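Local coordinates for trehalose-6-phosphate phosphatase-related protein (Thermoplasma acidophilum, PDB 1U02) that removes the phosphate from trehalose 6-phosphate to give free trehalose, using magnesium as cofactor, at residues 191-199 / 206-215. Sequence-based numbering, arbitrary orientation.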
# COMPACT_ATOMS: atom_id res chain seq x y z
N ASP A 191 -13.13 -9.75 8.94
CA ASP A 191 -13.38 -11.16 8.64
C ASP A 191 -14.76 -11.49 8.08
O ASP A 191 -14.96 -12.59 7.56
CB ASP A 191 -13.10 -12.02 9.88
CG ASP A 191 -14.09 -11.78 11.00
OD1 ASP A 191 -15.29 -12.05 10.80
OD2 ASP A 191 -13.67 -11.33 12.08
N ASP A 192 -15.70 -10.56 8.16
CA ASP A 192 -17.03 -10.80 7.64
C ASP A 192 -17.11 -10.44 6.15
O ASP A 192 -18.16 -10.59 5.52
CB ASP A 192 -18.08 -10.00 8.42
CG ASP A 192 -17.89 -8.50 8.29
OD1 ASP A 192 -16.81 -7.99 8.67
OD2 ASP A 192 -18.82 -7.82 7.81
N ALA A 193 -16.00 -9.97 5.60
CA ALA A 193 -15.96 -9.59 4.19
C ALA A 193 -15.40 -10.71 3.32
O ALA A 193 -14.86 -11.70 3.82
CB ALA A 193 -15.13 -8.32 4.02
N LEU A 194 -15.53 -10.55 2.00
CA LEU A 194 -15.01 -11.54 1.06
C LEU A 194 -13.52 -11.24 0.92
O LEU A 194 -13.10 -10.43 0.09
CB LEU A 194 -15.71 -11.41 -0.29
CG LEU A 194 -15.61 -12.62 -1.24
CD1 LEU A 194 -16.50 -12.38 -2.46
CD2 LEU A 194 -14.17 -12.84 -1.67
N THR A 195 -12.72 -11.89 1.76
CA THR A 195 -11.28 -11.69 1.78
C THR A 195 -10.56 -12.55 0.74
O THR A 195 -10.82 -13.75 0.62
CB THR A 195 -10.73 -12.01 3.19
OG1 THR A 195 -11.25 -13.27 3.63
CG2 THR A 195 -11.16 -10.92 4.17
N ILE A 196 -9.65 -11.93 0.00
CA ILE A 196 -8.90 -12.62 -1.05
C ILE A 196 -7.40 -12.47 -0.85
O ILE A 196 -6.86 -11.36 -0.88
CB ILE A 196 -9.27 -12.06 -2.44
CG1 ILE A 196 -10.78 -12.17 -2.68
CG2 ILE A 196 -8.50 -12.80 -3.52
CD1 ILE A 196 -11.24 -11.51 -3.97
N LYS A 197 -6.71 -13.59 -0.68
CA LYS A 197 -5.26 -13.56 -0.49
C LYS A 197 -4.57 -13.81 -1.82
O LYS A 197 -4.96 -14.69 -2.58
CB LYS A 197 -4.84 -14.64 0.51
CG LYS A 197 -3.33 -14.82 0.68
CD LYS A 197 -2.69 -13.66 1.44
CE LYS A 197 -1.25 -13.99 1.86
NZ LYS A 197 -0.41 -14.37 0.70
N VAL A 198 -3.54 -13.02 -2.11
CA VAL A 198 -2.78 -13.18 -3.34
C VAL A 198 -1.39 -13.68 -2.97
O VAL A 198 -0.74 -13.09 -2.11
CB VAL A 198 -2.62 -11.85 -4.11
CG1 VAL A 198 -1.83 -12.08 -5.39
CG2 VAL A 198 -3.99 -11.25 -4.42
N GLY A 199 -0.95 -14.76 -3.61
CA GLY A 199 0.37 -15.27 -3.33
C GLY A 199 0.46 -16.42 -2.35
O GLY A 199 -0.51 -16.78 -1.69
N LYS A 206 -10.93 -15.87 2.74
CA LYS A 206 -11.96 -16.79 2.26
C LYS A 206 -11.63 -17.36 0.88
O LYS A 206 -12.01 -18.49 0.57
CB LYS A 206 -13.32 -16.09 2.24
CG LYS A 206 -13.79 -15.68 3.62
CD LYS A 206 -15.14 -15.00 3.59
CE LYS A 206 -15.54 -14.57 4.99
NZ LYS A 206 -16.78 -13.77 4.98
N PHE A 207 -10.92 -16.58 0.07
CA PHE A 207 -10.55 -17.01 -1.28
C PHE A 207 -9.05 -16.79 -1.45
O PHE A 207 -8.48 -15.86 -0.87
CB PHE A 207 -11.32 -16.20 -2.32
CG PHE A 207 -11.30 -16.80 -3.70
CD1 PHE A 207 -11.90 -18.03 -3.95
CD2 PHE A 207 -10.71 -16.11 -4.76
CE1 PHE A 207 -11.92 -18.57 -5.24
CE2 PHE A 207 -10.72 -16.64 -6.05
CZ PHE A 207 -11.32 -17.87 -6.29
N HIS A 208 -8.41 -17.63 -2.26
CA HIS A 208 -6.97 -17.50 -2.46
C HIS A 208 -6.57 -17.62 -3.92
O HIS A 208 -7.02 -18.53 -4.61
CB HIS A 208 -6.25 -18.57 -1.64
CG HIS A 208 -4.76 -18.49 -1.72
ND1 HIS A 208 -4.06 -18.70 -2.89
CD2 HIS A 208 -3.83 -18.20 -0.77
CE1 HIS A 208 -2.77 -18.55 -2.66
NE2 HIS A 208 -2.60 -18.25 -1.38
N VAL A 209 -5.74 -16.69 -4.40
CA VAL A 209 -5.25 -16.71 -5.78
C VAL A 209 -3.72 -16.75 -5.78
O VAL A 209 -3.07 -16.34 -4.81
CB VAL A 209 -5.76 -15.49 -6.59
CG1 VAL A 209 -7.26 -15.61 -6.80
CG2 VAL A 209 -5.41 -14.18 -5.89
N ALA A 210 -3.14 -17.24 -6.88
CA ALA A 210 -1.69 -17.39 -6.99
C ALA A 210 -0.85 -16.13 -7.12
O ALA A 210 0.17 -15.99 -6.44
CB ALA A 210 -1.37 -18.33 -8.15
N ASP A 211 -1.26 -15.21 -7.99
CA ASP A 211 -0.51 -13.97 -8.20
C ASP A 211 -1.40 -12.84 -8.69
O ASP A 211 -2.62 -12.99 -8.74
CB ASP A 211 0.62 -14.20 -9.21
CG ASP A 211 0.14 -14.87 -10.49
OD1 ASP A 211 -1.06 -14.77 -10.81
OD2 ASP A 211 0.98 -15.51 -11.17
N TYR A 212 -0.78 -11.73 -9.07
CA TYR A 212 -1.53 -10.57 -9.54
C TYR A 212 -2.25 -10.88 -10.85
O TYR A 212 -3.30 -10.32 -11.14
CB TYR A 212 -0.60 -9.36 -9.72
CG TYR A 212 0.27 -9.42 -10.94
CD1 TYR A 212 -0.13 -8.79 -12.12
CD2 TYR A 212 1.46 -10.14 -10.95
CE1 TYR A 212 0.65 -8.86 -13.27
CE2 TYR A 212 2.25 -10.21 -12.09
CZ TYR A 212 1.84 -9.57 -13.25
OH TYR A 212 2.60 -9.63 -14.39
N ILE A 213 -1.67 -11.78 -11.64
CA ILE A 213 -2.29 -12.16 -12.91
C ILE A 213 -3.64 -12.84 -12.64
O ILE A 213 -4.64 -12.50 -13.27
CB ILE A 213 -1.37 -13.12 -13.69
CG1 ILE A 213 -0.07 -12.39 -14.04
CG2 ILE A 213 -2.08 -13.62 -14.95
CD1 ILE A 213 1.01 -13.29 -14.59
N GLU A 214 -3.66 -13.79 -11.71
CA GLU A 214 -4.91 -14.48 -11.38
C GLU A 214 -5.87 -13.48 -10.72
O GLU A 214 -7.08 -13.51 -10.95
CB GLU A 214 -4.65 -15.65 -10.44
CG GLU A 214 -5.76 -16.70 -10.44
CD GLU A 214 -5.54 -17.81 -9.41
OE1 GLU A 214 -4.38 -18.20 -9.18
OE2 GLU A 214 -6.55 -18.30 -8.85
N MSE A 215 -5.32 -12.60 -9.88
CA MSE A 215 -6.13 -11.60 -9.21
C MSE A 215 -6.85 -10.74 -10.25
O MSE A 215 -8.04 -10.45 -10.12
CB MSE A 215 -5.25 -10.71 -8.33
CG MSE A 215 -6.01 -9.66 -7.54
SE MSE A 215 -7.19 -10.42 -6.17
CE MSE A 215 -8.86 -9.84 -6.89
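Thr195 OG1 takes the backbone N-H of Lys206 at 2.8 Å (N to OG1). Its chi1 of 49° sets OG1 between its own N and carbonyl carbon, facing the incoming chain. With alanine in place of Thr195, Lys206 N would probably lose the hydroxyl oxygen as its acceptor, while the backbone bond from Phe207 N to Thr195 O would be left. From there the two strands run parallel. Phe207 O accepts from Lys197 N. Val209 N meets Lys197 O at 2.8 Å, almost straight at 176°, and Val209 O takes Gly199 N. On one face, Val198 CG2 packs against Val209 CG2 at 3.6 Å. Selenomethionine Met215 from helix 212-229 comes in across Val198 at about a right angle, its SE 3.7 Å from Val198 CG2 and 3.8 Å from Ile196 CG2. On the other face, His208 lies alongside Lys197, with CD2 3.7 Å from Lys197 CG. His208 NE2 gives a weak bond to Gly199 O. The helix is fixed at its start by Asp211, the N-cap, whose OD1 accepts from Glu214 N at 2.9 Å. Strand 174-178 flanks strand 194-198 on its other edge, and Val198 lies close to magnesium ligand Asp179. Strand 207-209 is an edge strand of the mixed, largely parallel core sheet of the HAD fold.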